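Local coordinates for protein spermidine synthase (Corynebacterium glutamicum ATCC 13032, PDB 3GJY) that probably makes spermidine by transferring an aminopropyl group from decarboxylated S-adenosylmethionine to putrescine in polyamine biosynthesis, at residues F68-W73 against Y237-L242; T76-F81 against G193-A198; A224-P229 against I241-D246. All coordinates share one frame; numbering follows the deposited sequence. Where two conformers were deposited one is given.

Helix 69-85, early in the chain, supplies the first half of two contacts. Interaction 1 uses its N-terminal turn and interaction 2 the turns that follow. The chain then runs through the parallel strands of the main sheet to strand 194-202, where 193-198 packs against 76-81 and closes interaction 2. Interaction 3 opens at 224-229, after that closure but still inside the longer loop of interaction 1. That longer loop closes when strand 238-245 reaches 68-73, so interaction 2 is nested within it. Interactions 1 and 3 end on the same strand and share Ile241 and Leu242. Together the three contacts tie one helix to strands 194-202 and 238-245, and 238-245 to its antiparallel neighbour 222-227.

Interaction 1: F68-W73 against Y237-L242; sequences FEYMRW and YGNIIL
Trp73 turns the edge of its indole toward Asn239: the backbone O of Asn239 lies in the ring plane, 3.5 Å from Trp73 CZ3. One face of that ring is covered from within its own helix by Glu69 O and Tyr70 CA, both displaced toward the rim. The Tyr70 ring carries Met71 CG over one face, while Asn239 ND2 comes to it obliquely, 4.0 Å from Tyr70 CD2. The setting is a Rossmann-like fold of the methyltransferase type, in which the axes of 69-73 and 238-242 run almost parallel, 9.0 Å apart at closest.

Asn239 lies between the two aromatic residues: its amide is only 19° from the plane of the Tyr70 ring but 76° from that of Trp73. Its CG is 3.9 Å from Tyr70 CB. Asparagine suits the place because its flat amide can lie near Tyr70 while ND2 is hydrogen-bonded to Asn199 OD1 on strand 194-202. Tyr70 CG sits between the backbone N and the carbonyl carbon (chi1 81°), which sets it beside Asn239 ND2. Helices rarely tolerate this, but here, in the first turn, there is no earlier turn to clash with. At the far end, Tyr70 OH is hydrogen-bonded to Asp166 OD2, so the side chain spans from the helix to Asp166, just after strand 160-165.

Ile241 supplies the branched, purely apolar part. Its CD1 lies 4.1 Å from Tyr70 CB and also approaches Tyr70 O, and its CG1 meets Trp73 CB at 3.8 Å.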
# COMPACT_ATOMS: atom_id res chain seq x y z
N PHE A 68 7.27 10.16 -1.90
CA PHE A 68 5.82 10.10 -1.86
C PHE A 68 5.37 9.99 -0.42
O PHE A 68 5.75 9.06 0.28
CB PHE A 68 5.28 8.91 -2.68
CG PHE A 68 5.20 9.22 -4.15
CD1 PHE A 68 6.36 9.36 -4.90
CD2 PHE A 68 3.96 9.45 -4.76
CE1 PHE A 68 6.30 9.73 -6.24
CE2 PHE A 68 3.89 9.81 -6.12
CZ PHE A 68 5.07 9.92 -6.86
N GLU A 69 4.57 10.96 0.03
CA GLU A 69 4.15 11.00 1.43
C GLU A 69 3.45 9.73 1.87
O GLU A 69 3.75 9.18 2.93
CB GLU A 69 3.23 12.21 1.71
CG GLU A 69 3.90 13.58 1.36
CD GLU A 69 5.06 13.94 2.27
OE1 GLU A 69 5.12 13.44 3.41
OE2 GLU A 69 5.93 14.73 1.84
N TYR A 70 2.53 9.24 1.05
CA TYR A 70 1.77 8.07 1.50
C TYR A 70 2.69 6.86 1.66
O TYR A 70 2.38 5.97 2.45
CB TYR A 70 0.60 7.73 0.56
CG TYR A 70 1.00 6.94 -0.68
CD1 TYR A 70 1.09 5.53 -0.64
CD2 TYR A 70 1.22 7.58 -1.90
CE1 TYR A 70 1.45 4.79 -1.77
CE2 TYR A 70 1.56 6.85 -3.04
CZ TYR A 70 1.69 5.46 -2.96
OH TYR A 70 2.01 4.74 -4.08
N MSE A 71 3.78 6.79 0.89
CA MSE A 71 4.75 5.67 1.06
C MSE A 71 5.47 5.78 2.39
O MSE A 71 5.67 4.76 3.08
CB MSE A 71 5.76 5.65 -0.09
CG MSE A 71 5.20 5.29 -1.45
SE MSE A 71 6.62 5.00 -2.71
CE MSE A 71 5.51 4.82 -4.26
N ARG A 72 5.80 7.02 2.77
CA ARG A 72 6.37 7.24 4.10
C ARG A 72 5.39 6.79 5.19
O ARG A 72 5.83 6.24 6.23
CB ARG A 72 6.70 8.72 4.29
CG ARG A 72 7.74 9.21 3.30
CD ARG A 72 7.94 10.71 3.43
NE ARG A 72 8.60 11.09 4.67
CZ ARG A 72 9.92 11.23 4.80
NH1 ARG A 72 10.75 11.01 3.78
NH2 ARG A 72 10.42 11.58 5.97
N TRP A 73 4.10 7.06 4.98
CA TRP A 73 3.09 6.70 5.99
C TRP A 73 2.93 5.20 6.11
O TRP A 73 2.85 4.66 7.23
CB TRP A 73 1.75 7.38 5.69
CG TRP A 73 1.86 8.87 5.58
CD1 TRP A 73 2.88 9.67 6.02
CD2 TRP A 73 0.90 9.73 4.99
NE1 TRP A 73 2.64 10.99 5.71
CE2 TRP A 73 1.41 11.06 5.09
CE3 TRP A 73 -0.35 9.52 4.40
CZ2 TRP A 73 0.72 12.17 4.59
CZ3 TRP A 73 -1.06 10.66 3.91
CH2 TRP A 73 -0.52 11.94 4.02
N TYR A 237 -8.33 16.44 -2.41
CA TYR A 237 -8.10 15.00 -2.55
C TYR A 237 -6.82 14.67 -1.80
O TYR A 237 -5.89 15.49 -1.71
CB TYR A 237 -7.95 14.67 -4.05
CG TYR A 237 -7.81 13.21 -4.43
CD1 TYR A 237 -6.55 12.57 -4.47
CD2 TYR A 237 -8.94 12.47 -4.81
CE1 TYR A 237 -6.41 11.17 -4.84
CE2 TYR A 237 -8.82 11.12 -5.18
CZ TYR A 237 -7.57 10.49 -5.20
OH TYR A 237 -7.51 9.16 -5.57
N GLY A 238 -6.78 13.46 -1.24
CA GLY A 238 -5.60 13.02 -0.53
C GLY A 238 -5.59 11.51 -0.33
O GLY A 238 -6.39 10.77 -0.91
N ASN A 239 -4.65 11.09 0.48
CA ASN A 239 -4.46 9.67 0.75
C ASN A 239 -4.76 9.41 2.18
O ASN A 239 -4.40 10.22 3.06
CB ASN A 239 -3.01 9.23 0.49
CG ASN A 239 -2.63 9.37 -0.93
OD1 ASN A 239 -2.25 10.46 -1.36
ND2 ASN A 239 -2.72 8.28 -1.69
N ILE A 240 -5.36 8.25 2.41
CA ILE A 240 -5.53 7.74 3.76
C ILE A 240 -5.05 6.30 3.75
O ILE A 240 -5.39 5.52 2.86
CB ILE A 240 -7.02 7.90 4.25
CG1 ILE A 240 -7.19 7.41 5.68
CG2 ILE A 240 -7.99 7.22 3.27
CD1 ILE A 240 -8.51 7.85 6.32
N ILE A 241 -4.23 5.95 4.73
CA ILE A 241 -3.72 4.59 4.87
C ILE A 241 -4.66 3.85 5.84
O ILE A 241 -4.85 4.27 6.99
CB ILE A 241 -2.29 4.60 5.46
CG1 ILE A 241 -1.33 5.44 4.58
CG2 ILE A 241 -1.81 3.15 5.62
CD1 ILE A 241 -1.37 5.16 3.09
N LEU A 242 -5.26 2.77 5.35
CA LEU A 242 -6.22 1.95 6.11
C LEU A 242 -5.54 0.69 6.57
O LEU A 242 -4.95 -0.04 5.75
CB LEU A 242 -7.38 1.57 5.18
CG LEU A 242 -8.01 2.75 4.40
CD1 LEU A 242 -9.14 2.21 3.50
CD2 LEU A 242 -8.57 3.82 5.35

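Interaction 2: T76-F81 against G193-A198; sequences TGARAF and GGLYVA
Phe81 and Leu195 each hold CG anti to the backbone N (chi1 -175° and 175°), and their side chains run antiparallel alongside each other across the gap between helix and strand. Leu195 CB comes over one face of the Phe81 ring, 4.0 Å from its centroid and 21° off the normal, which makes a CH-pi contact. Leu195 CD2 reaches further along, 3.9 Å from Phe81 CB, and Leu195 CD1 touches Phe81 CD1 at 4.1 Å. A leucine suits the place because its CB and both branch methyls can spread over the phenylalanine ring and its CB.

This is helix-on-sheet packing in the Rossmann-like core: helix 69-85 runs antiparallel to strand 194-202, with the axes of the two segments 9.9 Å apart. At Ala78, one turn before Phe81, the side chain is only a methyl, and the helix backbone itself comes near the leucine: Ala78 CA lies 3.9 Å from Leu195 CD2. Ala78 also touches Phe107 of helix 102-110.

Nearer Gly193 the ring edge takes over. Gly193 O lies in the plane of the Phe81 ring, 3.3 Å from Phe81 CZ, where the weakly positive C-H rim probably suits a carbonyl oxygen. Gly193 turns the chain with a positive phi that residues bearing a CB adopt less readily. The same oxygen accepts a hydrogen bond from Thr247 OG1, and the Phe81 ring also meets His85 edge-to-face.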
# COMPACT_ATOMS: atom_id res chain seq x y z
N THR A 76 5.95 3.93 8.01
CA THR A 76 5.87 4.18 9.44
C THR A 76 4.87 3.23 10.12
O THR A 76 5.18 2.61 11.16
CB THR A 76 5.46 5.64 9.69
OG1 THR A 76 6.52 6.49 9.23
CG2 THR A 76 5.18 5.88 11.19
N GLY A 77 3.67 3.11 9.55
CA GLY A 77 2.65 2.29 10.20
C GLY A 77 3.03 0.82 10.18
O GLY A 77 2.87 0.12 11.18
N ALA A 78 3.52 0.33 9.03
CA ALA A 78 3.86 -1.09 8.90
C ALA A 78 5.08 -1.44 9.77
O ALA A 78 5.08 -2.46 10.46
CB ALA A 78 4.12 -1.49 7.43
N ARG A 79 6.10 -0.59 9.78
CA ARG A 79 7.30 -0.91 10.59
C ARG A 79 6.94 -0.94 12.06
O ARG A 79 7.42 -1.81 12.81
CB ARG A 79 8.44 0.08 10.36
CG ARG A 79 9.14 -0.10 9.00
CD ARG A 79 10.18 0.96 8.81
NE ARG A 79 11.27 0.85 9.77
CZ ARG A 79 12.35 1.63 9.72
NH1 ARG A 79 12.45 2.57 8.77
NH2 ARG A 79 13.32 1.48 10.62
N ALA A 80 6.09 -0.01 12.51
CA ALA A 80 5.71 -0.02 13.93
C ALA A 80 5.05 -1.36 14.31
O ALA A 80 5.33 -1.95 15.36
CB ALA A 80 4.79 1.18 14.26
N PHE A 81 4.18 -1.84 13.43
CA PHE A 81 3.48 -3.07 13.66
C PHE A 81 4.43 -4.27 13.59
O PHE A 81 4.43 -5.13 14.48
CB PHE A 81 2.37 -3.22 12.61
CG PHE A 81 1.49 -4.43 12.85
CD1 PHE A 81 0.27 -4.29 13.50
CD2 PHE A 81 1.88 -5.70 12.46
CE1 PHE A 81 -0.57 -5.38 13.71
CE2 PHE A 81 1.05 -6.81 12.70
CZ PHE A 81 -0.17 -6.62 13.34
N GLY A 193 -3.11 -12.90 13.14
CA GLY A 193 -2.64 -11.64 13.67
C GLY A 193 -1.87 -10.77 12.70
O GLY A 193 -1.41 -9.70 13.10
N GLY A 194 -1.76 -11.19 11.42
CA GLY A 194 -0.96 -10.42 10.44
C GLY A 194 -1.61 -9.09 10.09
O GLY A 194 -2.69 -8.77 10.56
N LEU A 195 -0.93 -8.33 9.23
CA LEU A 195 -1.33 -6.97 8.93
C LEU A 195 -1.78 -6.79 7.50
O LEU A 195 -1.08 -7.19 6.59
CB LEU A 195 -0.17 -6.01 9.22
CG LEU A 195 -0.34 -4.54 8.86
CD1 LEU A 195 -1.38 -3.94 9.78
CD2 LEU A 195 1.03 -3.81 9.02
N TYR A 196 -2.94 -6.14 7.33
CA TYR A 196 -3.38 -5.61 6.06
C TYR A 196 -3.23 -4.08 6.09
O TYR A 196 -3.72 -3.42 7.00
CB TYR A 196 -4.85 -6.03 5.80
CG TYR A 196 -5.47 -5.35 4.60
CD1 TYR A 196 -5.46 -5.95 3.34
CD2 TYR A 196 -6.07 -4.10 4.74
CE1 TYR A 196 -6.03 -5.33 2.25
CE2 TYR A 196 -6.65 -3.45 3.64
CZ TYR A 196 -6.63 -4.09 2.38
OH TYR A 196 -7.18 -3.49 1.27
N VAL A 197 -2.61 -3.52 5.05
CA VAL A 197 -2.38 -2.07 4.93
C VAL A 197 -2.76 -1.66 3.52
O VAL A 197 -2.26 -2.27 2.57
CB VAL A 197 -0.88 -1.69 5.06
CG1 VAL A 197 -0.68 -0.19 4.87
CG2 VAL A 197 -0.31 -2.13 6.37
N ALA A 198 -3.57 -0.62 3.36
CA ALA A 198 -3.95 -0.16 2.04
C ALA A 198 -3.78 1.33 1.86
O ALA A 198 -4.15 2.13 2.73
CB ALA A 198 -5.42 -0.54 1.72

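Interaction 3: A224-P229 against I241-D246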
# COMPACT_ATOMS: atom_id res chain seq x y z
N ALA A 224 -7.08 0.77 12.17
CA ALA A 224 -6.46 2.06 12.47
C ALA A 224 -6.16 2.75 11.15
O ALA A 224 -6.16 2.10 10.08
CB ALA A 224 -5.16 1.87 13.27
N VAL A 225 -5.90 4.05 11.22
CA VAL A 225 -5.60 4.80 10.01
C VAL A 225 -4.45 5.80 10.20
O VAL A 225 -4.13 6.22 11.32
CB VAL A 225 -6.86 5.51 9.38
CG1 VAL A 225 -8.02 4.57 9.05
CG2 VAL A 225 -7.28 6.68 10.15
N ILE A 226 -3.83 6.15 9.08
CA ILE A 226 -2.94 7.29 9.00
C ILE A 226 -3.44 8.22 7.91
O ILE A 226 -3.63 7.82 6.77
CB ILE A 226 -1.49 6.87 8.72
CG1 ILE A 226 -0.90 6.12 9.94
CG2 ILE A 226 -0.62 8.13 8.45
CD1 ILE A 226 0.32 5.32 9.62
N ALA A 227 -3.72 9.47 8.29
CA ALA A 227 -4.51 10.34 7.42
C ALA A 227 -3.84 11.64 7.14
O ALA A 227 -3.11 12.18 7.99
CB ALA A 227 -5.89 10.61 8.06
N ASP A 228 -4.14 12.14 5.92
CA ASP A 228 -3.76 13.47 5.48
C ASP A 228 -4.80 14.46 6.00
O ASP A 228 -5.94 14.43 5.57
CB ASP A 228 -3.75 13.57 3.97
CG ASP A 228 -3.23 14.91 3.50
OD1 ASP A 228 -2.42 14.92 2.58
OD2 ASP A 228 -3.65 15.95 4.06
N PRO A 229 -4.39 15.34 6.91
CA PRO A 229 -5.33 16.25 7.57
C PRO A 229 -6.09 17.25 6.67
O PRO A 229 -7.28 17.42 6.86
CB PRO A 229 -4.46 16.94 8.63
CG PRO A 229 -3.39 15.94 8.92
CD PRO A 229 -3.05 15.38 7.53
N ILE A 241 -4.23 5.95 4.73
CA ILE A 241 -3.72 4.59 4.87
C ILE A 241 -4.66 3.85 5.84
O ILE A 241 -4.85 4.27 6.99
CB ILE A 241 -2.29 4.60 5.46
CG1 ILE A 241 -1.33 5.44 4.58
CG2 ILE A 241 -1.81 3.15 5.62
CD1 ILE A 241 -1.37 5.16 3.09
N LEU A 242 -5.26 2.77 5.35
CA LEU A 242 -6.22 1.95 6.11
C LEU A 242 -5.54 0.69 6.57
O LEU A 242 -4.95 -0.04 5.75
CB LEU A 242 -7.38 1.57 5.18
CG LEU A 242 -8.01 2.75 4.40
CD1 LEU A 242 -9.14 2.21 3.50
CD2 LEU A 242 -8.57 3.82 5.35
N MSE A 243 -5.58 0.43 7.88
CA MSE A 243 -4.93 -0.74 8.44
C MSE A 243 -5.93 -1.66 9.14
O MSE A 243 -6.81 -1.19 9.86
CB MSE A 243 -3.77 -0.35 9.37
CG MSE A 243 -2.66 0.41 8.65
SE MSE A 243 -1.23 0.95 9.79
CE MSE A 243 -2.15 2.43 10.58
N GLY A 244 -5.80 -2.97 8.92
CA GLY A 244 -6.66 -3.95 9.56
C GLY A 244 -5.81 -5.11 10.08
O GLY A 244 -4.83 -5.49 9.44
N SER A 245 -6.15 -5.62 11.26
CA SER A 245 -5.47 -6.79 11.81
C SER A 245 -6.31 -7.37 12.93
O SER A 245 -7.12 -6.64 13.55
CB SER A 245 -4.14 -6.37 12.45
OG SER A 245 -3.40 -7.48 12.96
N ASP A 246 -6.11 -8.67 13.20
CA ASP A 246 -6.66 -9.25 14.44
C ASP A 246 -5.83 -8.92 15.68
O ASP A 246 -6.26 -9.18 16.81
CB ASP A 246 -6.85 -10.75 14.33
CG ASP A 246 -7.96 -11.12 13.35
OD1 ASP A 246 -8.88 -10.31 13.10
OD2 ASP A 246 -7.92 -12.28 12.89
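Met243, present as selenomethionine, starts its side chain against the opposite strand: CB lies 3.5 Å from Ala224 O, and CG stays near that same oxygen. Beyond CG the chain is extended to SE, and then a bend (chi3 -77°) about the CG-SE bond turns the terminal CE back over the neighbouring strand. There CE touches Ile226 CD1 at 3.9 Å, lies as close to Ile226 CG1, and rests 4.1 Å from Ala224 CB. A long unbranched side chain suits this position, because it can fold across a small alanine to reach a bulkier isoleucine.

The backbones carrying these side chains form an antiparallel ladder. Ala224 with Met243 and Ile226 with Ile241 are hydrogen-bonded pairs, each with two backbone bonds. Ile241 N reaches Ile226 O at 2.8 Å with an N-H...O angle of 171°, and Met243 N bonds to Ala224 O at the same length. Between them Val225 and Leu242 form the non-hydrogen-bonded pair, and Val225 CA makes a C-H...O contact of 3.2 Å to Ile241 O. On the sheet face carrying Val225 and Leu242, the two side chains leave their strands in the same direction, shoulder to shoulder, with Val225 CG1 3.8 Å from Leu242 CD2.

Strand 238-245, antiparallel to both its neighbours, is inserted between 194-202 and 222-227, as the seventh strand is in class I methyltransferase-like sheets; 272-274 then pairs antiparallel with 222-227, on the side away from 238-245, as the outermost strand. Leu213 of helix 207-219 covers Val225 and Leu242, while on the other face Trp73 of helix 69-85 packs against Ile226.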